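Local atomic coordinates of NreA protein (Staphylococcus carnosus subsp. carnosus TM300, PDB entry 4IUH), a protein that functions as a cytosolic nitrate receptor in the staphylococcal nitrate regulation system, probably binding the anion in its GAF domain. Residues Asp48-Ala60 / Ile71-Ile84. Numbering follows the deposited sequence.
Sequences DGLHSAVIKWKYA and IVLRPGKGLAGLVI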
loop_
_atom_site.group_PDB
_atom_site.type_symbol
_atom_site.label_atom_id
_atom_site.label_comp_id
_atom_site.label_asym_id
_atom_site.label_seq_id
_atom_site.Cartn_x
_atom_site.Cartn_y
_atom_site.Cartn_z
ATOM N N ASP A 48 -8.503 -13.155 -9.131
ATOM C CA ASP A 48 -9.762 -13.894 -9.267
ATOM C C ASP A 48 -10.101 -14.766 -8.056
ATOM O O ASP A 48 -9.273 -15.539 -7.577
ATOM C CB ASP A 48 -9.756 -14.768 -10.523
ATOM C CG ASP A 48 -9.785 -13.956 -11.798
ATOM O OD1 ASP A 48 -10.876 -13.482 -12.176
ATOM O OD2 ASP A 48 -8.719 -13.800 -12.429
ATOM N N GLY A 49 -11.330 -14.632 -7.570
ATOM C CA GLY A 49 -11.867 -15.543 -6.574
ATOM C C GLY A 49 -13.064 -16.278 -7.153
ATOM O O GLY A 49 -13.687 -15.794 -8.097
ATOM N N LEU A 50 -13.390 -17.441 -6.596
ATOM C CA LEU A 50 -14.490 -18.254 -7.121
ATOM C C LEU A 50 -15.835 -17.537 -7.050
ATOM O O LEU A 50 -16.737 -17.817 -7.837
ATOM C CB LEU A 50 -14.580 -19.605 -6.403
ATOM C CG LEU A 50 -13.424 -20.588 -6.594
ATOM C CD1 LEU A 50 -12.328 -20.301 -5.590
ATOM C CD2 LEU A 50 -13.904 -22.026 -6.480
ATOM N N HIS A 51 -15.966 -16.613 -6.104
ATOM C CA HIS A 51 -17.187 -15.827 -5.973
ATOM C C HIS A 51 -17.045 -14.498 -6.703
ATOM O O HIS A 51 -17.714 -14.250 -7.709
ATOM C CB HIS A 51 -17.511 -15.586 -4.498
ATOM N N SER A 52 -16.162 -13.648 -6.187
ATOM C CA SER A 52 -15.902 -12.343 -6.775
ATOM C C SER A 52 -14.403 -12.099 -6.824
ATOM O O SER A 52 -13.615 -12.937 -6.390
ATOM C CB SER A 52 -16.554 -11.251 -5.934
ATOM O OG SER A 52 -15.957 -11.190 -4.647
ATOM N N ALA A 53 -14.011 -10.945 -7.346
ATOM C CA ALA A 53 -12.611 -10.551 -7.319
ATOM C C ALA A 53 -12.186 -10.268 -5.881
ATOM O O ALA A 53 -12.990 -9.821 -5.065
ATOM C CB ALA A 53 -12.383 -9.332 -8.194
ATOM N N VAL A 54 -10.928 -10.552 -5.568
ATOM C CA VAL A 54 -10.377 -10.222 -4.260
ATOM C C VAL A 54 -9.092 -9.427 -4.417
ATOM O O VAL A 54 -8.497 -9.395 -5.496
ATOM C CB VAL A 54 -10.066 -11.478 -3.426
ATOM C CG1 VAL A 54 -11.343 -12.223 -3.080
ATOM C CG2 VAL A 54 -9.077 -12.384 -4.167
ATOM N N ILE A 55 -8.663 -8.793 -3.332
ATOM C CA ILE A 55 -7.401 -8.076 -3.314
ATOM C C ILE A 55 -6.396 -8.798 -2.432
ATOM O O ILE A 55 -6.708 -9.210 -1.314
ATOM C CB ILE A 55 -7.575 -6.638 -2.793
ATOM C CG1 ILE A 55 -8.541 -5.865 -3.693
ATOM C CG2 ILE A 55 -6.220 -5.934 -2.696
ATOM C CD1 ILE A 55 -7.963 -5.498 -5.049
ATOM N N LYS A 56 -5.186 -8.966 -2.950
ATOM C CA LYS A 56 -4.116 -9.567 -2.179
ATOM C C LYS A 56 -2.882 -8.685 -2.270
ATOM O O LYS A 56 -2.670 -7.987 -3.269
ATOM C CB LYS A 56 -3.796 -10.969 -2.701
ATOM C CG LYS A 56 -4.858 -12.022 -2.408
ATOM C CD LYS A 56 -4.414 -13.393 -2.897
ATOM C CE LYS A 56 -5.479 -14.451 -2.623
ATOM N NZ LYS A 56 -5.127 -15.796 -3.188
ATOM N N TRP A 57 -2.076 -8.699 -1.219
ATOM C CA TRP A 57 -0.771 -8.065 -1.282
ATOM C C TRP A 57 0.172 -9.000 -2.050
ATOM O O TRP A 57 0.822 -9.874 -1.474
ATOM C CB TRP A 57 -0.259 -7.739 0.123
ATOM C CG TRP A 57 -1.131 -6.738 0.845
ATOM C CD1 TRP A 57 -2.083 -7.005 1.790
ATOM C CD2 TRP A 57 -1.138 -5.322 0.657
ATOM N NE1 TRP A 57 -2.678 -5.835 2.213
ATOM C CE2 TRP A 57 -2.107 -4.786 1.535
ATOM C CE3 TRP A 57 -0.399 -4.445 -0.151
ATOM C CZ2 TRP A 57 -2.366 -3.414 1.614
ATOM C CZ3 TRP A 57 -0.658 -3.086 -0.069
ATOM C CH2 TRP A 57 -1.635 -2.586 0.804
ATOM N N LYS A 58 0.203 -8.812 -3.365
ATOM C CA LYS A 58 0.900 -9.707 -4.282
ATOM C C LYS A 58 2.420 -9.577 -4.160
ATOM O O LYS A 58 3.136 -10.571 -4.231
ATOM C CB LYS A 58 0.443 -9.425 -5.717
ATOM C CG LYS A 58 0.821 -10.475 -6.752
ATOM C CD LYS A 58 -0.067 -10.337 -7.997
ATOM C CE LYS A 58 0.314 -11.326 -9.091
ATOM N NZ LYS A 58 1.544 -10.911 -9.830
ATOM N N TYR A 59 2.905 -8.353 -3.965
ATOM C CA TYR A 59 4.337 -8.114 -3.814
ATOM C C TYR A 59 4.637 -7.361 -2.523
ATOM O O TYR A 59 3.914 -6.435 -2.151
ATOM C CB TYR A 59 4.882 -7.319 -5.005
ATOM C CG TYR A 59 4.619 -7.951 -6.354
ATOM C CD1 TYR A 59 5.502 -8.877 -6.894
ATOM C CD2 TYR A 59 3.487 -7.617 -7.090
ATOM C CE1 TYR A 59 5.266 -9.458 -8.130
ATOM C CE2 TYR A 59 3.242 -8.190 -8.326
ATOM C CZ TYR A 59 4.136 -9.108 -8.840
ATOM O OH TYR A 59 3.895 -9.675 -10.068
ATOM N N ALA A 60 5.708 -7.758 -1.847
ATOM C CA ALA A 60 6.174 -7.049 -0.662
ATOM C C ALA A 60 7.701 -6.908 -0.659
ATOM O O ALA A 60 8.420 -7.751 -1.198
ATOM C CB ALA A 60 5.699 -7.742 0.594
ATOM N N ILE A 71 -3.348 -12.558 3.726
ATOM C CA ILE A 71 -4.393 -11.545 3.694
ATOM C C ILE A 71 -5.180 -11.606 2.389
ATOM O O ILE A 71 -4.615 -11.522 1.298
ATOM C CB ILE A 71 -3.812 -10.135 3.900
ATOM C CG1 ILE A 71 -3.158 -10.037 5.280
ATOM C CG2 ILE A 71 -4.893 -9.078 3.743
ATOM C CD1 ILE A 71 -2.442 -8.722 5.522
ATOM N N VAL A 72 -6.489 -11.785 2.514
ATOM C CA VAL A 72 -7.384 -11.756 1.364
ATOM C C VAL A 72 -8.531 -10.804 1.666
ATOM O O VAL A 72 -9.333 -11.037 2.573
ATOM C CB VAL A 72 -7.958 -13.142 1.030
ATOM C CG1 VAL A 72 -8.750 -13.076 -0.266
ATOM C CG2 VAL A 72 -6.846 -14.169 0.925
ATOM N N LEU A 73 -8.595 -9.722 0.905
ATOM C CA LEU A 73 -9.589 -8.694 1.135
ATOM C C LEU A 73 -10.734 -8.810 0.143
ATOM O O LEU A 73 -10.520 -8.899 -1.067
ATOM C CB LEU A 73 -8.944 -7.311 1.024
ATOM C CG LEU A 73 -7.737 -7.065 1.935
ATOM C CD1 LEU A 73 -7.075 -5.757 1.588
ATOM C CD2 LEU A 73 -8.160 -7.064 3.396
ATOM N N ARG A 74 -11.955 -8.815 0.664
ATOM C CA ARG A 74 -13.129 -8.675 -0.178
ATOM C C ARG A 74 -13.120 -7.247 -0.741
ATOM O O ARG A 74 -12.429 -6.378 -0.212
ATOM C CB ARG A 74 -14.400 -8.964 0.635
ATOM C CG ARG A 74 -14.695 -10.456 0.849
ATOM C CD ARG A 74 -15.881 -10.667 1.799
ATOM N NE ARG A 74 -16.518 -11.976 1.629
ATOM C CZ ARG A 74 -17.738 -12.287 2.072
ATOM N NH1 ARG A 74 -18.468 -11.381 2.714
ATOM N NH2 ARG A 74 -18.238 -13.502 1.871
ATOM N N PRO A 75 -13.868 -7.007 -1.830
ATOM C CA PRO A 75 -13.949 -5.666 -2.418
ATOM C C PRO A 75 -14.259 -4.571 -1.393
ATOM O O PRO A 75 -15.208 -4.684 -0.624
ATOM C CB PRO A 75 -15.111 -5.798 -3.405
ATOM C CG PRO A 75 -15.083 -7.221 -3.813
ATOM C CD PRO A 75 -14.656 -7.991 -2.597
ATOM N N GLY A 76 -13.439 -3.527 -1.379
ATOM C CA GLY A 76 -13.687 -2.371 -0.540
ATOM C C GLY A 76 -13.091 -2.483 0.847
ATOM O O GLY A 76 -13.109 -1.525 1.616
ATOM N N LYS A 77 -12.550 -3.651 1.162
ATOM C CA LYS A 77 -12.077 -3.932 2.509
ATOM C C LYS A 77 -10.573 -3.713 2.684
ATOM O O LYS A 77 -9.793 -3.786 1.730
ATOM C CB LYS A 77 -12.474 -5.356 2.913
ATOM C CG LYS A 77 -13.981 -5.593 2.930
ATOM C CD LYS A 77 -14.659 -4.732 3.993
ATOM C CE LYS A 77 -16.185 -4.926 4.019
ATOM N NZ LYS A 77 -16.620 -6.358 4.073
ATOM N N GLY A 78 -10.168 -3.438 3.915
ATOM C CA GLY A 78 -8.767 -3.240 4.213
ATOM C C GLY A 78 -8.272 -1.874 3.787
ATOM O O GLY A 78 -9.028 -1.044 3.267
ATOM N N LEU A 79 -6.987 -1.642 4.009
ATOM C CA LEU A 79 -6.372 -0.379 3.651
ATOM C C LEU A 79 -6.347 -0.214 2.131
ATOM O O LEU A 79 -6.624 0.867 1.610
ATOM C CB LEU A 79 -4.959 -0.322 4.220
ATOM C CG LEU A 79 -4.252 1.025 4.112
ATOM C CD1 LEU A 79 -5.055 2.112 4.836
ATOM C CD2 LEU A 79 -2.845 0.909 4.687
ATOM N N ALA A 80 -6.018 -1.293 1.424
ATOM C CA ALA A 80 -6.028 -1.287 -0.039
ATOM C C ALA A 80 -7.409 -0.923 -0.571
ATOM O O ALA A 80 -7.532 -0.178 -1.539
ATOM C CB ALA A 80 -5.609 -2.643 -0.577
ATOM N N GLY A 81 -8.447 -1.450 0.076
ATOM C CA GLY A 81 -9.815 -1.219 -0.351
ATOM C C GLY A 81 -10.239 0.227 -0.183
ATOM O O GLY A 81 -10.963 0.771 -1.013
ATOM N N LEU A 82 -9.791 0.850 0.899
ATOM C CA LEU A 82 -10.122 2.243 1.163
ATOM C C LEU A 82 -9.575 3.122 0.046
ATOM O O LEU A 82 -10.263 3.993 -0.487
ATOM C CB LEU A 82 -9.522 2.679 2.495
ATOM C CG LEU A 82 -9.663 4.169 2.793
ATOM C CD1 LEU A 82 -11.129 4.554 2.892
ATOM C CD2 LEU A 82 -8.933 4.527 4.068
ATOM N N VAL A 83 -8.328 2.858 -0.309
ATOM C CA VAL A 83 -7.613 3.635 -1.302
ATOM C C VAL A 83 -8.227 3.427 -2.684
ATOM O O VAL A 83 -8.440 4.384 -3.427
ATOM C CB VAL A 83 -6.104 3.272 -1.260
ATOM C CG1 VAL A 83 -5.514 3.197 -2.629
ATOM C CG2 VAL A 83 -5.344 4.261 -0.384
ATOM N N ILE A 84 -8.537 2.177 -3.011
ATOM C CA ILE A 84 -9.212 1.862 -4.264
ATOM C C ILE A 84 -10.589 2.530 -4.341
ATOM O O ILE A 84 -10.943 3.107 -5.367
ATOM C CB ILE A 84 -9.332 0.346 -4.471
ATOM C CG1 ILE A 84 -7.941 -0.264 -4.661
ATOM C CG2 ILE A 84 -10.207 0.032 -5.677
ATOM C CD1 ILE A 84 -7.938 -1.767 -4.657
HETATM O O HOH W 1 -2.235 -10.973 0.565
#
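Ile55 and Leu73 grip each other through both of their backbone amides: Ile55 N donates to Leu73 O at 2.9 Å and Leu73 N returns a bond to Ile55 O at 3.0 Å. This two-way exchange makes them an antiparallel hydrogen-bonded pair, a single bridge. Two residues on, a water stands between Trp57 N and Ile71 O, accepting from the first and donating to the second at 2.6 Å. The indole of Trp57 turns toward 71-84: Ile71 CG2 meets CD1 at the ring edge, near its plane, while Ala80 CB comes obliquely to CZ2. On the same side Ile55 puts CG2 against Ala80 CB; with CG1 beside the backbone N (chi1 -60°) and the chain bent again at chi2 (-72°), its CD1 meets Ile84 CD1 tip to tip at 3.8 Å. The other face holds Val54, whose side chain crosses that of Val72, CB on CG1, and Lys56, whose extended chain lies alongside Val72 with CE on CG2; its NZ makes a salt bridge with Glu47. At the far end Pro75 CD packs 3.5 Å from Ala53 O; the same oxygen accepts a hydrogen bond from Ser52 OG, 3.3 Å away and well above the carbonyl plane. Pro75 sits in the type II turn Arg74-Lys77, closed by Lys77 N to Arg74 O, which leads into helix 78-86. Strand 54-61 is thus paired along one edge with strand 40-47 of the antiparallel GAF sheet and met on the other by Leu73, with a water reaching Ile71, while the helix packs Ala80 on Ala44 and Val83 on Ala120, and helix 108-112 covers Trp57 and Ile71 with Ile109.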